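Local coordinates for phenylacetate-CoA oxygenase subunit PaaB (Ralstonia eutropha JMP134, PDB 3EGR), which is probably a small subunit of the multicomponent oxygenase that acts on phenylacetyl-CoA in phenylacetic acid degradation, at residues 29-32 and 33-37. Residues are numbered along the deposited sequence; the frame is centred on the assembly and turned at random.
Sequences HATD and AQQAL
The carboxylate of D32 caps helix 33-45 at its first turn. D32 is the N-cap. Its OD1 accepts from the backbone N of Q35 at 2.9 Å, with an N-H...O angle of 158°. CG of D32 sits between the backbone N and the carbonyl carbon (chi1 52°), which brings OD1 to the N-H of Q35. The backbone O of D32 receives the N of A36, also at 2.9 Å, which begins the helical hydrogen bonding.

The side chain of Q35 runs back to the loop. Its CG lies anti to the backbone N (chi1 -177°), and the extended chain carries the amide to T31. There OE1 accepts two bonds. T31 N gives its hydrogen to Q35 OE1 at 2.6 Å, almost in line with the C=O. T31 OG1 donates to Q35 OE1 from 2.8 Å, above the carbonyl plane.

This short loop joins strand 23-29 to the helix that packs on the antiparallel sheet of PaaB. W7 lies against both T31 and Q35.

Apolar contact is small. A30 CB meets A36 CB at 3.8 Å, and both residues are buried. W10 of strand 9-15 touches A36 and donates its indole NE1 to A30 O.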
ATOM      1  N   HIS A  29      -2.994 -15.960   2.253  1.00 21.17           N
ATOM      2  CA  HIS A  29      -1.771 -15.671   1.519  1.00 21.03           C
ATOM      3  C   HIS A  29      -1.971 -15.883   0.037  1.00 20.75           C
ATOM      4  O   HIS A  29      -2.516 -16.914  -0.375  1.00 20.44           O
ATOM      5  CB  HIS A  29      -0.632 -16.563   1.993  1.00 22.05           C
ATOM      6  CG  HIS A  29      -0.218 -16.311   3.408  1.00 21.18           C
ATOM      7  ND1 HIS A  29      -0.811 -16.945   4.477  1.00 21.06           N
ATOM      8  CD2 HIS A  29       0.712 -15.482   3.930  1.00 20.87           C
ATOM      9  CE1 HIS A  29      -0.251 -16.526   5.596  1.00 21.82           C
ATOM     10  NE2 HIS A  29       0.667 -15.628   5.295  1.00 21.11           N
ATOM     11  N   ALA A  30      -1.513 -14.914  -0.761  1.00 20.81           N
ATOM     12  CA  ALA A  30      -1.694 -14.948  -2.224  1.00 19.93           C
ATOM     13  C   ALA A  30      -0.594 -14.171  -2.918  1.00 18.50           C
ATOM     14  O   ALA A  30       0.005 -13.275  -2.333  1.00 18.94           O
ATOM     15  CB  ALA A  30      -3.059 -14.394  -2.618  1.00 19.44           C
ATOM     16  N   THR A  31      -0.319 -14.513  -4.169  1.00 18.74           N
ATOM     17  CA  THR A  31       0.785 -13.868  -4.884  1.00 18.61           C
ATOM     18  C   THR A  31       0.423 -12.459  -5.351  1.00 19.63           C
ATOM     19  O   THR A  31       1.294 -11.655  -5.511  1.00 21.15           O
ATOM     20  CB  THR A  31       1.275 -14.691  -6.070  1.00 17.34           C
ATOM     21  OG1 THR A  31       0.212 -14.817  -7.014  1.00 16.77           O
ATOM     22  CG2 THR A  31       1.770 -16.083  -5.617  1.00 15.34           C
ATOM     23  N   ASP A  32      -0.848 -12.143  -5.558  1.00 21.12           N
ATOM     24  CA  ASP A  32      -1.219 -10.772  -5.913  1.00 20.46           C
ATOM     25  C   ASP A  32      -2.682 -10.503  -5.623  1.00 20.50           C
ATOM     26  O   ASP A  32      -3.419 -11.414  -5.189  1.00 20.94           O
ATOM     27  CB  ASP A  32      -0.904 -10.494  -7.381  1.00 21.61           C
ATOM     28  CG  ASP A  32      -1.482 -11.521  -8.303  1.00 23.59           C
ATOM     29  OD1 ASP A  32      -2.706 -11.799  -8.268  1.00 24.75           O
ATOM     30  OD2 ASP A  32      -0.693 -12.069  -9.078  1.00 27.99           O
ATOM     31  N   ALA A  33      -3.109  -9.265  -5.863  1.00 18.50           N
ATOM     32  CA  ALA A  33      -4.443  -8.850  -5.460  1.00 19.25           C
ATOM     33  C   ALA A  33      -5.519  -9.653  -6.199  1.00 19.85           C
ATOM     34  O   ALA A  33      -6.548 -10.011  -5.623  1.00 19.98           O
ATOM     35  CB  ALA A  33      -4.637  -7.350  -5.652  1.00 16.09           C
ATOM     36  N   GLN A  34      -5.268  -9.977  -7.460  1.00 20.93           N
ATOM     37  CA  GLN A  34      -6.269 -10.700  -8.238  1.00 20.96           C
ATOM     38  C   GLN A  34      -6.396 -12.152  -7.804  1.00 20.23           C
ATOM     39  O   GLN A  34      -7.498 -12.692  -7.793  1.00 18.72           O
ATOM     40  CB  GLN A  34      -6.001 -10.566  -9.728  1.00 21.35           C
ATOM     41  CG  GLN A  34      -6.240  -9.143 -10.238  1.00 24.06           C
ATOM     42  CD  GLN A  34      -7.687  -8.661 -10.049  1.00 27.64           C
ATOM     43  OE1 GLN A  34      -8.643  -9.340 -10.443  1.00 30.25           O
ATOM     44  NE2 GLN A  34      -7.849  -7.480  -9.451  1.00 29.29           N
ATOM     45  N   GLN A  35      -5.286 -12.772  -7.421  1.00 21.49           N
ATOM     46  CA  GLN A  35      -5.340 -14.133  -6.893  1.00 22.52           C
ATOM     47  C   GLN A  35      -5.992 -14.131  -5.512  1.00 22.31           C
ATOM     48  O   GLN A  35      -6.737 -15.064  -5.177  1.00 23.90           O
ATOM     49  CB  GLN A  35      -3.955 -14.782  -6.851  1.00 23.98           C
ATOM     50  CG  GLN A  35      -3.984 -16.219  -6.374  1.00 25.43           C
ATOM     51  CD  GLN A  35      -2.615 -16.835  -6.123  1.00 27.26           C
ATOM     52  OE1 GLN A  35      -1.707 -16.197  -5.585  1.00 28.88           O
ATOM     53  NE2 GLN A  35      -2.472 -18.104  -6.495  1.00 29.06           N
ATOM     54  N   ALA A  36      -5.739 -13.089  -4.722  1.00 20.97           N
ATOM     55  CA  ALA A  36      -6.367 -12.967  -3.403  1.00 19.83           C
ATOM     56  C   ALA A  36      -7.891 -12.849  -3.532  1.00 20.82           C
ATOM     57  O   ALA A  36      -8.647 -13.489  -2.806  1.00 21.54           O
ATOM     58  CB  ALA A  36      -5.800 -11.791  -2.664  1.00 18.23           C
ATOM     59  N   LEU A  37      -8.341 -12.042  -4.479  1.00 22.82           N
ATOM     60  CA  LEU A  37      -9.778 -11.913  -4.766  1.00 22.92           C
ATOM     61  C   LEU A  37     -10.394 -13.250  -5.147  1.00 21.72           C
ATOM     62  O   LEU A  37     -11.387 -13.663  -4.569  1.00 21.07           O
ATOM     63  CB  LEU A  37     -10.015 -10.923  -5.916  1.00 21.68           C
ATOM     64  CG  LEU A  37     -10.243  -9.473  -5.545  1.00 21.00           C
ATOM     65  CD1 LEU A  37     -10.342  -8.666  -6.824  1.00 19.87           C
ATOM     66  CD2 LEU A  37     -11.497  -9.332  -4.677  1.00 20.28           C
TER